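Local coordinates for protein alkaline phosphatase (Thermus thermophilus, PDB 7KWD) that probably hydrolyses phosphate monoesters as a homodimeric alkaline phosphatase that carries zinc and magnesium ions in its active site, at residues 247-255 and 295-303; 308-319 and 436-447. All coordinates share one frame; numbering follows the deposited sequence.

Contact 1 (247-255 and 295-303); sequences LKEMVQAAL and EVLELLTAF
Leu255 and Phe303 pack at the C-terminal ends of helix segments 247-255 and 295-303. Leu255 CD1 stands 4.2 Å from the centroid of the Phe303 ring and only 6° off the ring normal, a CH-pi contact over the face. Phe303 holds its CG anti to the backbone N (chi1 -175°), which carries the ring toward 247-255. One turn earlier, Val251 divides its two methyls: CG1 meets Leu300 CD2 at 3.9 Å, while CG2 goes to Val296 CG1. Val296 CG2 in turn fits against Leu247 CG at 3.7 Å and lies over the backbone N of Lys248. Beneath this tight side, Phe44, Val139, Leu267 and Val269 of the central strands complete the packing.

The other flank is more polar and more open to solvent. Here the extended chain of Lys248 crosses Leu299 and Glu295 at about right angles, and Leu299 CD2 presses on Gln252 CG at 3.5 Å. Only the charged ends are loose: Lys248 NZ remains 4.1 Å from Glu295 OE2, beyond salt-bridge range. A water joins Lys248 NZ, by a weak bond, to the backbone O of Glu295, whose carboxylate also makes a long, weak ion pair with Arg238.

With axes 9.3 Å apart at 22° and no direct hydrogen bond across them, the helices are joined by apolar contact, and the Lys248 and Glu295 charges would add at most a modest attraction.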
loop_
_atom_site.group_PDB
_atom_site.type_symbol
_atom_site.label_atom_id
_atom_site.label_comp_id
_atom_site.label_asym_id
_atom_site.label_seq_id
_atom_site.Cartn_x
_atom_site.Cartn_y
_atom_site.Cartn_z
ATOM N N LEU A 247 12.960 -19.229 -10.488
ATOM C CA LEU A 247 13.956 -18.234 -10.091
ATOM C C LEU A 247 15.008 -18.869 -9.178
ATOM O O LEU A 247 16.218 -18.633 -9.341
ATOM C CB LEU A 247 13.267 -17.047 -9.439
ATOM C CG LEU A 247 14.189 -15.840 -9.169
ATOM C CD1 LEU A 247 14.881 -15.374 -10.425
ATOM C CD2 LEU A 247 13.342 -14.716 -8.557
ATOM N N LYS A 248 14.569 -19.716 -8.239
ATOM C CA LYS A 248 15.514 -20.376 -7.339
ATOM C C LYS A 248 16.571 -21.151 -8.108
ATOM O O LYS A 248 17.776 -21.062 -7.800
ATOM C CB LYS A 248 14.763 -21.326 -6.393
ATOM C CG LYS A 248 15.686 -22.090 -5.416
ATOM C CD LYS A 248 14.837 -23.046 -4.560
ATOM C CE LYS A 248 15.629 -23.699 -3.424
ATOM N NZ LYS A 248 14.754 -24.688 -2.717
ATOM N N GLU A 249 16.145 -21.944 -9.096
ATOM C CA GLU A 249 17.102 -22.752 -9.856
ATOM C C GLU A 249 18.146 -21.877 -10.529
ATOM O O GLU A 249 19.313 -22.264 -10.652
ATOM C CB GLU A 249 16.371 -23.601 -10.909
ATOM C CG GLU A 249 15.723 -24.870 -10.320
ATOM C CD GLU A 249 14.769 -25.609 -11.268
ATOM O OE1 GLU A 249 14.080 -24.983 -12.114
ATOM O OE2 GLU A 249 14.705 -26.841 -11.142
ATOM N N MET A 250 17.734 -20.710 -11.010
ATOM C CA MET A 250 18.686 -19.802 -11.646
ATOM C C MET A 250 19.649 -19.220 -10.618
ATOM O O MET A 250 20.861 -19.199 -10.847
ATOM C CB MET A 250 17.921 -18.701 -12.389
ATOM C CG MET A 250 17.273 -19.197 -13.688
ATOM S SD MET A 250 16.597 -17.918 -14.747
ATOM C CE MET A 250 15.078 -17.540 -14.151
ATOM N N VAL A 251 19.143 -18.788 -9.453
ATOM C CA VAL A 251 20.055 -18.306 -8.409
ATOM C C VAL A 251 21.025 -19.409 -7.959
ATOM O O VAL A 251 22.220 -19.153 -7.744
ATOM C CB VAL A 251 19.251 -17.733 -7.229
ATOM C CG1 VAL A 251 20.175 -17.370 -6.109
ATOM C CG2 VAL A 251 18.460 -16.476 -7.672
ATOM N N GLN A 252 20.532 -20.647 -7.787
ATOM C CA GLN A 252 21.423 -21.729 -7.343
ATOM C C GLN A 252 22.617 -21.885 -8.278
ATOM O O GLN A 252 23.720 -22.215 -7.822
ATOM C CB GLN A 252 20.667 -23.057 -7.258
ATOM C CG GLN A 252 19.614 -23.080 -6.188
ATOM C CD GLN A 252 18.822 -24.384 -6.145
ATOM O OE1 GLN A 252 18.076 -24.725 -7.087
ATOM N NE2 GLN A 252 18.923 -25.093 -5.015
ATOM N N ALA A 253 22.426 -21.619 -9.574
ATOM C CA ALA A 253 23.538 -21.705 -10.513
ATOM C C ALA A 253 24.441 -20.486 -10.431
ATOM O O ALA A 253 25.659 -20.599 -10.600
ATOM C CB ALA A 253 23.010 -21.871 -11.947
ATOM N N ALA A 254 23.873 -19.307 -10.188
ATOM C CA ALA A 254 24.681 -18.096 -10.254
ATOM C C ALA A 254 25.500 -17.891 -8.990
ATOM O O ALA A 254 26.659 -17.472 -9.055
ATOM C CB ALA A 254 23.785 -16.881 -10.486
ATOM N N LEU A 255 24.906 -18.149 -7.844
ATOM C CA LEU A 255 25.516 -17.733 -6.588
ATOM C C LEU A 255 26.869 -18.379 -6.375
ATOM O O LEU A 255 27.845 -17.655 -6.127
ATOM C CB LEU A 255 24.540 -18.052 -5.459
ATOM C CG LEU A 255 24.651 -17.351 -4.119
ATOM C CD1 LEU A 255 24.743 -15.856 -4.227
ATOM C CD2 LEU A 255 23.389 -17.780 -3.325
ATOM N N GLU A 295 11.113 -18.423 -1.857
ATOM C CA GLU A 295 12.086 -19.516 -1.846
ATOM C C GLU A 295 13.484 -18.989 -2.101
ATOM O O GLU A 295 14.471 -19.501 -1.552
ATOM C CB GLU A 295 11.742 -20.566 -2.899
ATOM C CG GLU A 295 10.511 -21.384 -2.566
ATOM C CD GLU A 295 10.209 -22.439 -3.642
ATOM O OE1 GLU A 295 9.048 -22.479 -4.122
ATOM O OE2 GLU A 295 11.136 -23.210 -4.015
ATOM N N VAL A 296 13.592 -17.981 -2.970
ATOM C CA VAL A 296 14.897 -17.386 -3.267
ATOM C C VAL A 296 15.445 -16.678 -2.040
ATOM O O VAL A 296 16.638 -16.782 -1.722
ATOM C CB VAL A 296 14.795 -16.426 -4.468
ATOM C CG1 VAL A 296 16.106 -15.639 -4.653
ATOM C CG2 VAL A 296 14.450 -17.211 -5.755
ATOM N N LEU A 297 14.577 -15.951 -1.335
ATOM C CA LEU A 297 14.965 -15.249 -0.111
ATOM C C LEU A 297 15.649 -16.185 0.859
ATOM O O LEU A 297 16.663 -15.829 1.472
ATOM C CB LEU A 297 13.722 -14.671 0.517
ATOM C CG LEU A 297 13.732 -13.379 1.302
ATOM C CD1 LEU A 297 14.525 -12.296 0.632
ATOM C CD2 LEU A 297 12.236 -13.001 1.471
ATOM N N GLU A 298 15.096 -17.382 1.012
ATOM C CA GLU A 298 15.643 -18.349 1.937
ATOM C C GLU A 298 17.031 -18.731 1.509
ATOM O O GLU A 298 17.940 -18.801 2.338
ATOM C CB GLU A 298 14.722 -19.556 1.999
ATOM C CG GLU A 298 13.464 -19.211 2.779
ATOM C CD GLU A 298 12.531 -20.376 3.013
ATOM O OE1 GLU A 298 12.466 -21.266 2.138
ATOM O OE2 GLU A 298 11.838 -20.372 4.061
ATOM N N LEU A 299 17.230 -18.894 0.201
ATOM C CA LEU A 299 18.555 -19.163 -0.330
ATOM C C LEU A 299 19.516 -18.015 -0.066
ATOM O O LEU A 299 20.664 -18.218 0.341
ATOM C CB LEU A 299 18.450 -19.416 -1.829
ATOM C CG LEU A 299 19.315 -20.566 -2.300
ATOM C CD1 LEU A 299 18.840 -21.864 -1.649
ATOM C CD2 LEU A 299 19.199 -20.603 -3.802
ATOM N N LEU A 300 19.073 -16.782 -0.337
ATOM C CA LEU A 300 19.972 -15.645 -0.225
ATOM C C LEU A 300 20.329 -15.369 1.225
ATOM O O LEU A 300 21.468 -15.012 1.521
ATOM C CB LEU A 300 19.326 -14.419 -0.871
ATOM C CG LEU A 300 19.088 -14.548 -2.375
ATOM C CD1 LEU A 300 18.448 -13.277 -2.935
ATOM C CD2 LEU A 300 20.392 -14.901 -3.132
ATOM N N THR A 301 19.364 -15.487 2.146
ATOM C CA THR A 301 19.689 -15.214 3.543
ATOM C C THR A 301 20.618 -16.293 4.094
ATOM O O THR A 301 21.578 -15.997 4.813
ATOM C CB THR A 301 18.428 -15.090 4.396
ATOM O OG1 THR A 301 17.626 -16.267 4.293
ATOM C CG2 THR A 301 17.639 -13.889 3.974
ATOM N N ALA A 302 20.398 -17.543 3.710
ATOM C CA ALA A 302 21.307 -18.594 4.162
ATOM C C ALA A 302 22.714 -18.344 3.641
ATOM O O ALA A 302 23.689 -18.549 4.365
ATOM C CB ALA A 302 20.786 -19.963 3.733
ATOM N N PHE A 303 22.844 -17.860 2.401
ATOM C CA PHE A 303 24.164 -17.453 1.919
ATOM C C PHE A 303 24.755 -16.315 2.766
ATOM O O PHE A 303 25.935 -16.348 3.135
ATOM C CB PHE A 303 24.105 -17.034 0.452
ATOM C CG PHE A 303 25.464 -16.721 -0.129
ATOM C CD1 PHE A 303 25.979 -15.437 -0.058
ATOM C CD2 PHE A 303 26.239 -17.710 -0.706
ATOM C CE1 PHE A 303 27.226 -15.144 -0.560
ATOM C CE2 PHE A 303 27.488 -17.422 -1.217
ATOM C CZ PHE A 303 27.989 -16.134 -1.134
HETATM O O HOH W 1 14.792 -22.216 -0.893
#

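Contact 2 (308-319 and 436-447). With ZN (zinc ion), chain E.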
loop_
_atom_site.group_PDB
_atom_site.type_symbol
_atom_site.label_atom_id
_atom_site.label_comp_id
_atom_site.label_asym_id
_atom_site.label_seq_id
_atom_site.Cartn_x
_atom_site.Cartn_y
_atom_site.Cartn_z
ATOM N N PRO A 308 29.326 -13.320 6.129
ATOM C CA PRO A 308 29.069 -11.996 6.712
ATOM C C PRO A 308 29.721 -10.845 5.983
ATOM O O PRO A 308 29.370 -9.689 6.275
ATOM C CB PRO A 308 29.617 -12.130 8.137
ATOM C CG PRO A 308 30.417 -13.395 8.147
ATOM C CD PRO A 308 29.866 -14.274 7.118
ATOM N N ASP A 309 30.635 -11.087 5.035
ATOM C CA ASP A 309 31.134 -9.978 4.220
ATOM C C ASP A 309 30.128 -9.553 3.133
ATOM O O ASP A 309 30.468 -8.713 2.290
ATOM C CB ASP A 309 32.489 -10.346 3.595
ATOM C CG ASP A 309 32.399 -11.527 2.633
ATOM O OD1 ASP A 309 31.296 -12.120 2.480
ATOM O OD2 ASP A 309 33.430 -11.850 2.021
ATOM N N THR A 310 28.892 -10.047 3.189
ATOM C CA THR A 310 27.914 -9.871 2.112
ATOM C C THR A 310 26.681 -9.153 2.630
ATOM O O THR A 310 26.097 -9.575 3.638
ATOM C CB THR A 310 27.481 -11.223 1.543
ATOM O OG1 THR A 310 28.630 -11.941 1.081
ATOM C CG2 THR A 310 26.464 -11.030 0.415
ATOM N N LEU A 311 26.270 -8.106 1.915
ATOM C CA LEU A 311 25.041 -7.389 2.229
ATOM C C LEU A 311 23.931 -7.792 1.266
ATOM O O LEU A 311 24.144 -7.829 0.052
ATOM C CB LEU A 311 25.260 -5.880 2.166
ATOM C CG LEU A 311 23.954 -5.085 2.288
ATOM C CD1 LEU A 311 23.388 -5.241 3.695
ATOM C CD2 LEU A 311 24.177 -3.623 1.989
ATOM N N LEU A 312 22.742 -8.058 1.803
ATOM C CA LEU A 312 21.574 -8.344 0.997
ATOM C C LEU A 312 20.599 -7.187 1.132
ATOM O O LEU A 312 20.161 -6.855 2.241
ATOM C CB LEU A 312 20.908 -9.665 1.397
ATOM C CG LEU A 312 19.511 -9.853 0.834
ATOM C CD1 LEU A 312 19.535 -9.902 -0.695
ATOM C CD2 LEU A 312 18.892 -11.074 1.439
ATOM N N ILE A 313 20.274 -6.566 0.000
ATOM C CA ILE A 313 19.236 -5.543 -0.083
ATOM C C ILE A 313 18.038 -6.161 -0.784
ATOM O O ILE A 313 18.181 -6.657 -1.905
ATOM C CB ILE A 313 19.719 -4.296 -0.854
ATOM C CG1 ILE A 313 20.908 -3.657 -0.154
ATOM C CG2 ILE A 313 18.544 -3.310 -1.032
ATOM C CD1 ILE A 313 21.387 -2.349 -0.800
ATOM N N VAL A 314 16.866 -6.097 -0.154
ATOM C CA VAL A 314 15.607 -6.552 -0.747
ATOM C C VAL A 314 14.709 -5.332 -0.905
ATOM O O VAL A 314 14.414 -4.636 0.074
ATOM C CB VAL A 314 14.932 -7.637 0.101
ATOM C CG1 VAL A 314 13.727 -8.217 -0.615
ATOM C CG2 VAL A 314 15.924 -8.724 0.397
ATOM N N VAL A 315 14.278 -5.066 -2.133
ATOM C CA VAL A 315 13.604 -3.812 -2.425
ATOM C C VAL A 315 12.580 -4.030 -3.525
ATOM O O VAL A 315 12.811 -4.787 -4.481
ATOM C CB VAL A 315 14.617 -2.727 -2.840
ATOM C CG1 VAL A 315 15.239 -3.075 -4.174
ATOM C CG2 VAL A 315 13.957 -1.337 -2.853
ATOM N N SER A 316 11.453 -3.347 -3.396
ATOM C CA SER A 316 10.519 -3.227 -4.506
ATOM C C SER A 316 10.838 -1.958 -5.283
ATOM O O SER A 316 11.189 -0.930 -4.683
ATOM C CB SER A 316 9.077 -3.177 -4.001
ATOM O OG SER A 316 8.219 -2.834 -5.085
ATOM N N ASP A 317 10.709 -2.009 -6.624
ATOM C CA ASP A 317 10.997 -0.800 -7.403
ATOM C C ASP A 317 9.810 0.144 -7.546
ATOM O O ASP A 317 10.013 1.323 -7.841
ATOM C CB ASP A 317 11.558 -1.154 -8.790
ATOM C CG ASP A 317 10.568 -1.811 -9.688
ATOM O OD1 ASP A 317 9.583 -2.435 -9.227
ATOM O OD2 ASP A 317 10.797 -1.722 -10.913
ATOM N N HIS A 318 8.593 -0.348 -7.345
ATOM C CA HIS A 318 7.369 0.445 -7.288
ATOM C C HIS A 318 6.223 -0.549 -7.098
ATOM O O HIS A 318 6.377 -1.756 -7.337
ATOM C CB HIS A 318 7.105 1.248 -8.566
ATOM C CG HIS A 318 7.151 0.384 -9.771
ATOM N ND1 HIS A 318 6.097 -0.426 -10.141
ATOM C CD2 HIS A 318 8.159 0.100 -10.614
ATOM C CE1 HIS A 318 6.443 -1.139 -11.189
ATOM N NE2 HIS A 318 7.681 -0.821 -11.502
ATOM N N ALA A 319 5.072 -0.018 -6.722
ATOM C CA ALA A 319 3.859 -0.796 -6.642
ATOM C C ALA A 319 3.163 -0.834 -8.000
ATOM O O ALA A 319 3.305 0.080 -8.821
ATOM C CB ALA A 319 2.914 -0.204 -5.594
ATOM N N SER A 436 2.470 4.636 -4.661
ATOM C CA SER A 436 2.713 4.271 -3.270
ATOM C C SER A 436 4.207 4.105 -2.965
ATOM O O SER A 436 4.942 3.464 -3.736
ATOM C CB SER A 436 1.990 2.942 -2.984
ATOM O OG SER A 436 2.472 2.372 -1.775
ATOM N N PRO A 437 4.668 4.534 -1.805
ATOM C CA PRO A 437 5.999 4.090 -1.357
ATOM C C PRO A 437 5.994 2.591 -1.076
ATOM O O PRO A 437 4.961 2.005 -0.743
ATOM C CB PRO A 437 6.249 4.911 -0.091
ATOM C CG PRO A 437 4.905 5.389 0.346
ATOM C CD PRO A 437 4.056 5.496 -0.882
ATOM N N VAL A 438 7.153 1.954 -1.255
ATOM C CA VAL A 438 7.237 0.499 -1.212
ATOM C C VAL A 438 8.445 0.053 -0.387
ATOM O O VAL A 438 9.237 0.856 0.108
ATOM C CB VAL A 438 7.299 -0.107 -2.630
ATOM C CG1 VAL A 438 5.957 0.110 -3.315
ATOM C CG2 VAL A 438 8.437 0.537 -3.406
ATOM N N MET A 439 8.548 -1.265 -0.257
ATOM C CA MET A 439 9.461 -1.915 0.675
ATOM C C MET A 439 10.930 -1.689 0.351
ATOM O O MET A 439 11.365 -1.815 -0.788
ATOM C CB MET A 439 9.186 -3.409 0.653
ATOM C CG MET A 439 10.167 -4.266 1.410
ATOM S SD MET A 439 9.741 -6.007 1.238
ATOM C CE MET A 439 10.313 -6.393 -0.354
ATOM N N LEU A 440 11.715 -1.423 1.405
ATOM C CA LEU A 440 13.174 -1.487 1.363
ATOM C C LEU A 440 13.648 -2.199 2.622
ATOM O O LEU A 440 13.299 -1.780 3.733
ATOM C CB LEU A 440 13.802 -0.101 1.300
ATOM C CG LEU A 440 15.303 0.046 1.569
ATOM C CD1 LEU A 440 16.202 -0.668 0.535
ATOM C CD2 LEU A 440 15.622 1.510 1.553
ATOM N N LEU A 441 14.460 -3.234 2.443
ATOM C CA LEU A 441 14.858 -4.108 3.544
ATOM C C LEU A 441 16.329 -4.469 3.435
ATOM O O LEU A 441 16.806 -4.811 2.352
ATOM C CB LEU A 441 14.018 -5.390 3.544
ATOM C CG LEU A 441 14.467 -6.660 4.275
ATOM C CD1 LEU A 441 14.273 -6.494 5.750
ATOM C CD2 LEU A 441 13.623 -7.826 3.789
ATOM N N LEU A 442 17.018 -4.460 4.572
ATOM C CA LEU A 442 18.443 -4.753 4.649
ATOM C C LEU A 442 18.689 -6.009 5.467
ATOM O O LEU A 442 18.202 -6.137 6.598
ATOM C CB LEU A 442 19.217 -3.609 5.288
ATOM C CG LEU A 442 19.031 -2.244 4.622
ATOM C CD1 LEU A 442 19.780 -1.159 5.428
ATOM C CD2 LEU A 442 19.535 -2.303 3.227
ATOM N N TYR A 443 19.454 -6.932 4.913
ATOM C CA TYR A 443 19.714 -8.203 5.588
ATOM C C TYR A 443 21.223 -8.368 5.626
ATOM O O TYR A 443 21.861 -8.665 4.603
ATOM C CB TYR A 443 19.033 -9.376 4.891
ATOM C CG TYR A 443 19.198 -10.668 5.661
ATOM C CD1 TYR A 443 20.320 -11.470 5.492
ATOM C CD2 TYR A 443 18.256 -11.066 6.590
ATOM C CE1 TYR A 443 20.489 -12.637 6.221
ATOM C CE2 TYR A 443 18.415 -12.238 7.302
ATOM C CZ TYR A 443 19.528 -13.022 7.106
ATOM O OH TYR A 443 19.657 -14.188 7.837
ATOM N N GLY A 444 21.785 -8.167 6.789
ATOM C CA GLY A 444 23.226 -8.211 6.925
ATOM C C GLY A 444 23.626 -8.172 8.380
ATOM O O GLY A 444 22.799 -7.973 9.280
ATOM N N GLN A 445 24.932 -8.370 8.578
ATOM C CA GLN A 445 25.504 -8.418 9.910
ATOM C C GLN A 445 25.748 -7.005 10.395
ATOM O O GLN A 445 26.303 -6.175 9.665
ATOM C CB GLN A 445 26.817 -9.209 9.885
ATOM C CG GLN A 445 27.583 -9.205 11.200
ATOM C CD GLN A 445 28.754 -10.186 11.187
ATOM O OE1 GLN A 445 29.908 -9.792 10.981
ATOM N NE2 GLN A 445 28.454 -11.473 11.400
ATOM N N GLY A 446 25.318 -6.726 11.618
ATOM C CA GLY A 446 25.706 -5.498 12.286
ATOM C C GLY A 446 24.894 -4.273 11.956
ATOM O O GLY A 446 25.381 -3.157 12.120
ATOM N N LEU A 447 23.654 -4.447 11.516
ATOM C CA LEU A 447 22.825 -3.349 11.061
ATOM C C LEU A 447 21.762 -2.987 12.067
ATOM O O LEU A 447 20.869 -2.201 11.754
ATOM C CB LEU A 447 22.174 -3.712 9.733
ATOM C CG LEU A 447 23.168 -3.900 8.596
ATOM C CD1 LEU A 447 22.450 -4.310 7.352
ATOM C CD2 LEU A 447 23.963 -2.610 8.353
HETATM ZN ZN ZN E . 9.224 -2.231 -12.327
HETATM O O HOH W 2 26.615 -9.741 6.440
HETATM O O HOH W 3 5.205 3.001 -6.306
#
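Val314 and Leu441 lie side by side and point the same way from their antiparallel strands, with Val314 CB 3.9 Å from Leu441 CD2. On the same face Met439, bent at its end (chi3 77°), brings CE to Val314 CG1, and the Leu312 and Tyr443 side chains cross at a slant, Leu312 CD2 3.8 Å from Tyr443 CB. The Tyr443 hydroxyl reaches Asp305 of helix 283-306, which covers this face.

On the reverse face Ile313 and Leu442 also run alongside each other, CG1 to CD2. Leu440 CD1 touches both Ile313 CG2 and Val315 CG2, and Ile83 of strand 80-84 packs on Val315 and Leu440.

The backbone fixes this register. Leu312-Tyr443 and Val314-Leu441 are hydrogen-bonded pairs; Val314 N donates to Leu441 O at 2.8 Å, in the carbonyl plane and nearly straight (172°). Ser316 N adds a bond to Met439 O.

Beyond Ser316, the CB atoms of Asp317 and His318 point away from 436-447. Asp317 OD2 and His318 NE2 each bind the zinc ion at 2.2 Å; Asp47 and Ser95 complete its site. His318 ND1 donates to Ala319 O at 3.1 Å, near the ring plane but from above the carbonyl plane. Asp317 OD1 accepts from Gly48 N and lies 3.2 Å above one His318 ring face. These bonds would restrict both ligands' rotation: an apolar, backbone-bonded strand pair carries a polar metal-binding end.

Helix 283-306 connects the two contacts: its 295-303 part packs against 247-255 in contact 1, and the chain then runs on into strand 310-325 of contact 2. Their centres are 16 Å apart, yet they touch directly. Thr301 CB meets Tyr443 CZ at 3.6 Å, and Leu297 CD1 meets Val314 CG2 at 3.8 Å; Thr301 and Leu297 thus face contact 2, while Phe303 touches both Leu255 and, through CE1, Thr310 OG1. Contact 2 supplies zinc ligands itself, whereas contact 1 binds no metal: its Leu247 side chain lies about 11 Å from the magnesium ion and about 6 Å from the side chain of the magnesium ligand Glu270.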